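Local coordinates for protein SeqA (Vibrio cholerae, PDB 3SK7) that negatively regulates the initiation of DNA replication, probably by binding pairs of hemimethylated GATC sequences at the origin so that replication starts exactly once per chromosome per cell cycle, at residues T84-N87 against T88-Q92; M94-Q97 against V98-M102. All coordinates share one frame; numbering follows the deposited sequence.

Contact 1: residues T84-N87 against T88-Q92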
loop_
_atom_site.group_PDB
_atom_site.type_symbol
_atom_site.label_atom_id
_atom_site.label_comp_id
_atom_site.label_asym_id
_atom_site.label_seq_id
_atom_site.Cartn_x
_atom_site.Cartn_y
_atom_site.Cartn_z
ATOM N N THR A 84 3.323 7.557 7.307
ATOM C CA THR A 84 3.523 6.394 8.150
ATOM C C THR A 84 3.361 6.675 9.623
ATOM O O THR A 84 3.658 5.799 10.429
ATOM C CB THR A 84 4.869 5.709 7.920
ATOM O OG1 THR A 84 5.933 6.517 8.435
ATOM C CG2 THR A 84 5.115 5.442 6.467
ATOM N N ASN A 85 2.837 7.850 9.967
ATOM C CA ASN A 85 2.542 8.173 11.369
ATOM C C ASN A 85 1.237 7.525 11.788
ATOM O O ASN A 85 0.273 8.202 12.158
ATOM C CB ASN A 85 2.421 9.692 11.576
ATOM C CG ASN A 85 1.181 10.281 10.885
ATOM O OD1 ASN A 85 0.687 9.735 9.900
ATOM N ND2 ASN A 85 0.676 11.389 11.409
ATOM N N ASN A 86 1.189 6.208 11.726
ATOM C CA ASN A 86 -0.078 5.531 11.946
ATOM C C ASN A 86 0.129 4.121 12.479
ATOM O O ASN A 86 1.234 3.601 12.428
ATOM C CB ASN A 86 -0.911 5.493 10.660
ATOM C CG ASN A 86 -0.084 5.178 9.423
ATOM O OD1 ASN A 86 0.723 4.247 9.415
ATOM N ND2 ASN A 86 -0.271 5.969 8.378
ATOM N N ASN A 87 -0.942 3.534 12.990
ATOM C CA ASN A 87 -0.912 2.189 13.527
ATOM C C ASN A 87 -1.307 1.166 12.462
ATOM O O ASN A 87 -1.615 1.525 11.317
ATOM C CB ASN A 87 -1.778 2.063 14.800
ATOM C CG ASN A 87 -3.257 2.264 14.551
ATOM O OD1 ASN A 87 -3.712 2.361 13.420
ATOM N ND2 ASN A 87 -4.037 2.299 15.644
ATOM N N THR A 88 -1.284 -0.109 12.820
ATOM C CA THR A 88 -1.551 -1.162 11.855
ATOM C C THR A 88 -2.988 -1.109 11.382
ATOM O O THR A 88 -3.269 -1.354 10.212
ATOM C CB THR A 88 -1.214 -2.525 12.447
ATOM O OG1 THR A 88 0.206 -2.587 12.630
ATOM C CG2 THR A 88 -1.632 -3.634 11.506
ATOM N N SER A 89 -3.914 -0.759 12.260
ATOM C CA SER A 89 -5.309 -0.639 11.838
ATOM C C SER A 89 -5.478 0.379 10.719
ATOM O O SER A 89 -6.201 0.148 9.724
ATOM C CB SER A 89 -6.191 -0.276 13.025
ATOM O OG SER A 89 -6.211 -1.343 13.949
ATOM N N ARG A 90 -4.812 1.511 10.860
ATOM C CA ARG A 90 -4.897 2.562 9.857
ATOM C C ARG A 90 -4.225 2.110 8.547
ATOM O O ARG A 90 -4.735 2.366 7.442
ATOM C CB ARG A 90 -4.230 3.818 10.387
ATOM C CG ARG A 90 -4.121 4.910 9.369
ATOM C CD ARG A 90 -5.463 5.299 8.809
ATOM N NE ARG A 90 -6.399 5.642 9.869
ATOM C CZ ARG A 90 -7.690 5.872 9.677
ATOM N NH1 ARG A 90 -8.464 6.169 10.715
ATOM N NH2 ARG A 90 -8.195 5.796 8.447
ATOM N N LYS A 91 -3.092 1.425 8.666
ATOM C CA LYS A 91 -2.422 0.881 7.480
ATOM C C LYS A 91 -3.368 -0.081 6.724
ATOM O O LYS A 91 -3.433 -0.082 5.476
ATOM C CB LYS A 91 -1.144 0.145 7.867
ATOM C CG LYS A 91 0.006 1.065 8.234
ATOM C CD LYS A 91 1.208 0.244 8.673
ATOM C CE LYS A 91 2.396 1.128 9.076
ATOM N NZ LYS A 91 2.129 1.974 10.309
ATOM N N GLN A 92 -4.090 -0.908 7.480
ATOM C CA GLN A 92 -5.047 -1.835 6.874
ATOM C C GLN A 92 -6.121 -1.066 6.116
ATOM O O GLN A 92 -6.489 -1.417 4.982
ATOM C CB GLN A 92 -5.663 -2.728 7.963
ATOM C CG GLN A 92 -4.697 -3.747 8.539
ATOM C CD GLN A 92 -5.230 -4.445 9.758
ATOM O OE1 GLN A 92 -6.008 -3.895 10.536
ATOM N NE2 GLN A 92 -4.770 -5.651 9.958
HETATM O O HOH W 1 4.570 3.239 10.654
#

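Contact 2: residues M94-Q97 against V98-M102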
loop_
_atom_site.group_PDB
_atom_site.type_symbol
_atom_site.label_atom_id
_atom_site.label_comp_id
_atom_site.label_asym_id
_atom_site.label_seq_id
_atom_site.Cartn_x
_atom_site.Cartn_y
_atom_site.Cartn_z
ATOM N N MET A 94 -5.986 1.911 4.839
ATOM C CA MET A 94 -5.409 2.564 3.662
ATOM C C MET A 94 -5.275 1.580 2.500
ATOM O O MET A 94 -5.610 1.896 1.346
ATOM C CB MET A 94 -4.047 3.146 4.008
ATOM C CG MET A 94 -4.126 4.241 5.069
ATOM S SD MET A 94 -2.550 4.691 5.832
ATOM C CE MET A 94 -1.786 5.323 4.365
ATOM N N VAL A 95 -4.771 0.386 2.810
ATOM C CA VAL A 95 -4.616 -0.630 1.776
ATOM C C VAL A 95 -5.987 -1.080 1.229
ATOM O O VAL A 95 -6.158 -1.274 0.029
ATOM C CB VAL A 95 -3.825 -1.837 2.298
ATOM C CG1 VAL A 95 -3.962 -3.023 1.364
ATOM C CG2 VAL A 95 -2.364 -1.489 2.474
ATOM N N GLU A 96 -6.955 -1.227 2.120
ATOM C CA GLU A 96 -8.287 -1.567 1.675
ATOM C C GLU A 96 -8.853 -0.515 0.723
ATOM O O GLU A 96 -9.395 -0.856 -0.322
ATOM C CB GLU A 96 -9.227 -1.716 2.880
ATOM C CG GLU A 96 -10.679 -1.950 2.489
ATOM C CD GLU A 96 -11.609 -2.020 3.666
ATOM O OE1 GLU A 96 -11.316 -1.431 4.744
ATOM O OE2 GLU A 96 -12.660 -2.653 3.492
ATOM N N GLN A 97 -8.732 0.758 1.090
ATOM C CA GLN A 97 -9.242 1.837 0.255
ATOM C C GLN A 97 -8.631 1.781 -1.135
ATOM O O GLN A 97 -9.344 1.888 -2.190
ATOM C CB GLN A 97 -8.947 3.198 0.891
ATOM C CG GLN A 97 -9.816 3.510 2.097
ATOM C CD GLN A 97 -9.301 4.659 2.955
ATOM O OE1 GLN A 97 -8.478 5.473 2.525
ATOM N NE2 GLN A 97 -9.795 4.726 4.189
ATOM N N VAL A 98 -7.316 1.600 -1.178
ATOM C CA VAL A 98 -6.634 1.515 -2.453
ATOM C C VAL A 98 -7.108 0.303 -3.277
ATOM O O VAL A 98 -7.408 0.418 -4.480
ATOM C CB VAL A 98 -5.115 1.445 -2.244
ATOM C CG1 VAL A 98 -4.388 1.080 -3.524
ATOM C CG2 VAL A 98 -4.576 2.778 -1.705
ATOM N N MET A 99 -7.159 -0.860 -2.636
ATOM C CA MET A 99 -7.482 -2.076 -3.352
ATOM C C MET A 99 -8.936 -2.082 -3.811
ATOM O O MET A 99 -9.239 -2.575 -4.890
ATOM C CB MET A 99 -7.196 -3.307 -2.493
ATOM C CG MET A 99 -5.720 -3.594 -2.330
ATOM S SD MET A 99 -5.342 -5.164 -1.528
ATOM C CE MET A 99 -5.783 -6.273 -2.829
ATOM N N VAL A 100 -9.837 -1.535 -2.999
ATOM C CA VAL A 100 -11.230 -1.419 -3.417
ATOM C C VAL A 100 -11.345 -0.546 -4.660
ATOM O O VAL A 100 -12.063 -0.905 -5.630
ATOM C CB VAL A 100 -12.101 -0.829 -2.286
ATOM C CG1 VAL A 100 -13.431 -0.387 -2.824
ATOM C CG2 VAL A 100 -12.318 -1.851 -1.202
ATOM N N ARG A 101 -10.658 0.595 -4.649
ATOM C CA ARG A 101 -10.703 1.490 -5.791
ATOM C C ARG A 101 -10.072 0.891 -7.053
ATOM O O ARG A 101 -10.530 1.157 -8.176
ATOM C CB ARG A 101 -10.041 2.794 -5.442
ATOM C CG ARG A 101 -10.096 3.806 -6.514
ATOM C CD ARG A 101 -11.510 4.302 -6.726
ATOM N NE ARG A 101 -11.472 5.499 -7.543
ATOM C CZ ARG A 101 -12.429 6.407 -7.582
ATOM N NH1 ARG A 101 -12.261 7.460 -8.349
ATOM N NH2 ARG A 101 -13.534 6.250 -6.863
ATOM N N MET A 102 -9.046 0.068 -6.861
ATOM C CA MET A 102 -8.421 -0.611 -7.985
ATOM C C MET A 102 -9.255 -1.769 -8.537
ATOM O O MET A 102 -8.899 -2.354 -9.553
ATOM C CB MET A 102 -7.038 -1.153 -7.579
ATOM C CG MET A 102 -5.959 -0.099 -7.346
ATOM S SD MET A 102 -4.374 -0.791 -6.844
ATOM C CE MET A 102 -3.789 -1.531 -8.360
#

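Contact 1: residues T84-N87 against T88-Q92
Asn87 and Arg90 meet because chi1 of Asn87, 66°, sets CG between its backbone N and carbonyl carbon and turns the amide oxygen toward the backbone N atoms of the first helical turn. Lys91 reaches Asn86 by an extended chain that bends at its last torsion, chi4 65°. Asn87 is the N-cap. Its OD1 accepts from Arg90 N at 2.9 Å, with the donor tilted 22° from the carbonyl plane. The backbone O of Asn87 takes Lys91 N at 3.0 Å, the first i to i+4 bond of the helix. The ammonium of Lys91 gives a bond to Asn86 OD1, NZ to OD1 2.8 Å, in the carbonyl plane. A water accepts from the same NZ and donates to Thr84 O. Asn86 O is also 2.8 Å from Lys91 NZ, but at a poor angle. Asn86 ND2 bonds Ile83 O, which holds the amide in its rotation. Beside it, Arg90 CG lies 3.5 Å from Asn86 CB, and the two side chains cross at about a right angle. The contact joins the loop after strand 81-82 to the start of helix 88-101. Lys91 packs on Ile24 and Phe27 of helix 23-37, Thr88 on Ala23, and Thr84 OG1 bonds Lys71 O.

Contact 2: residues M94-Q97 against V98-M102
Val95 and Met99 lie side by side, one helical turn apart, and point the same way. Val95 CG1 is 3.9 Å from Met99 SD. On another side of the helix Glu96 and Val100 run alongside each other in the same manner, with Glu96 CG 4.0 Å from Val100 CG2. Val100 CG2 also lies over the backbone, 3.2 Å from Glu96 O: chi1 of 165° sets CG1 anti to the backbone N, which puts CG2 beside that N and anti to the carbonyl carbon. Val98 CG2 sits likewise against Met94 O at 3.3 Å. Behind these side chains, four successive i to i+4 backbone bonds fix the spacing. Val98 N bonds Met94 O, and Met99 N bonds Val95 O at 2.9 Å. Val100 N bonds Glu96 O at 2.8 Å, and Arg101 N bonds Gln97 O at 3.1 Å. Residues 94-101 lie in the later part of helix 88-101. Val95 and Met99 pack against helix 23-37 through Phe27, Ile30 and Leu34, and against helix 106-114 through Thr113, Ile109 and Val112. Val98 rests on Thr46 of helix 39-47. Arg101 reaches the same helix, with a salt bridge to Glu44 and packing on Ala45, and makes a cation-pi contact with Phe48.

Both contacts use helix 88-101: contact 1 starts it and contact 2 lies further along, their centres about 14 Å apart. Contact 1 is at the surface, though its lysine is buried. Its chemistry is polar, with amide groups, an ammonium and a water joining a loop to the helix start. Contact 2 is partly buried. Regular backbone bonds and apolar side chains dominate there, with Glu96, Gln97, Val100 and Arg101 on the exposed side. The two meet directly, as Asn86 ND2 packs 3.6 Å from Met94 SD. Helix 23-37 is a shared neighbour, and Phe27 touches Lys91 of contact 1 and both Met94 and Val95 of contact 2.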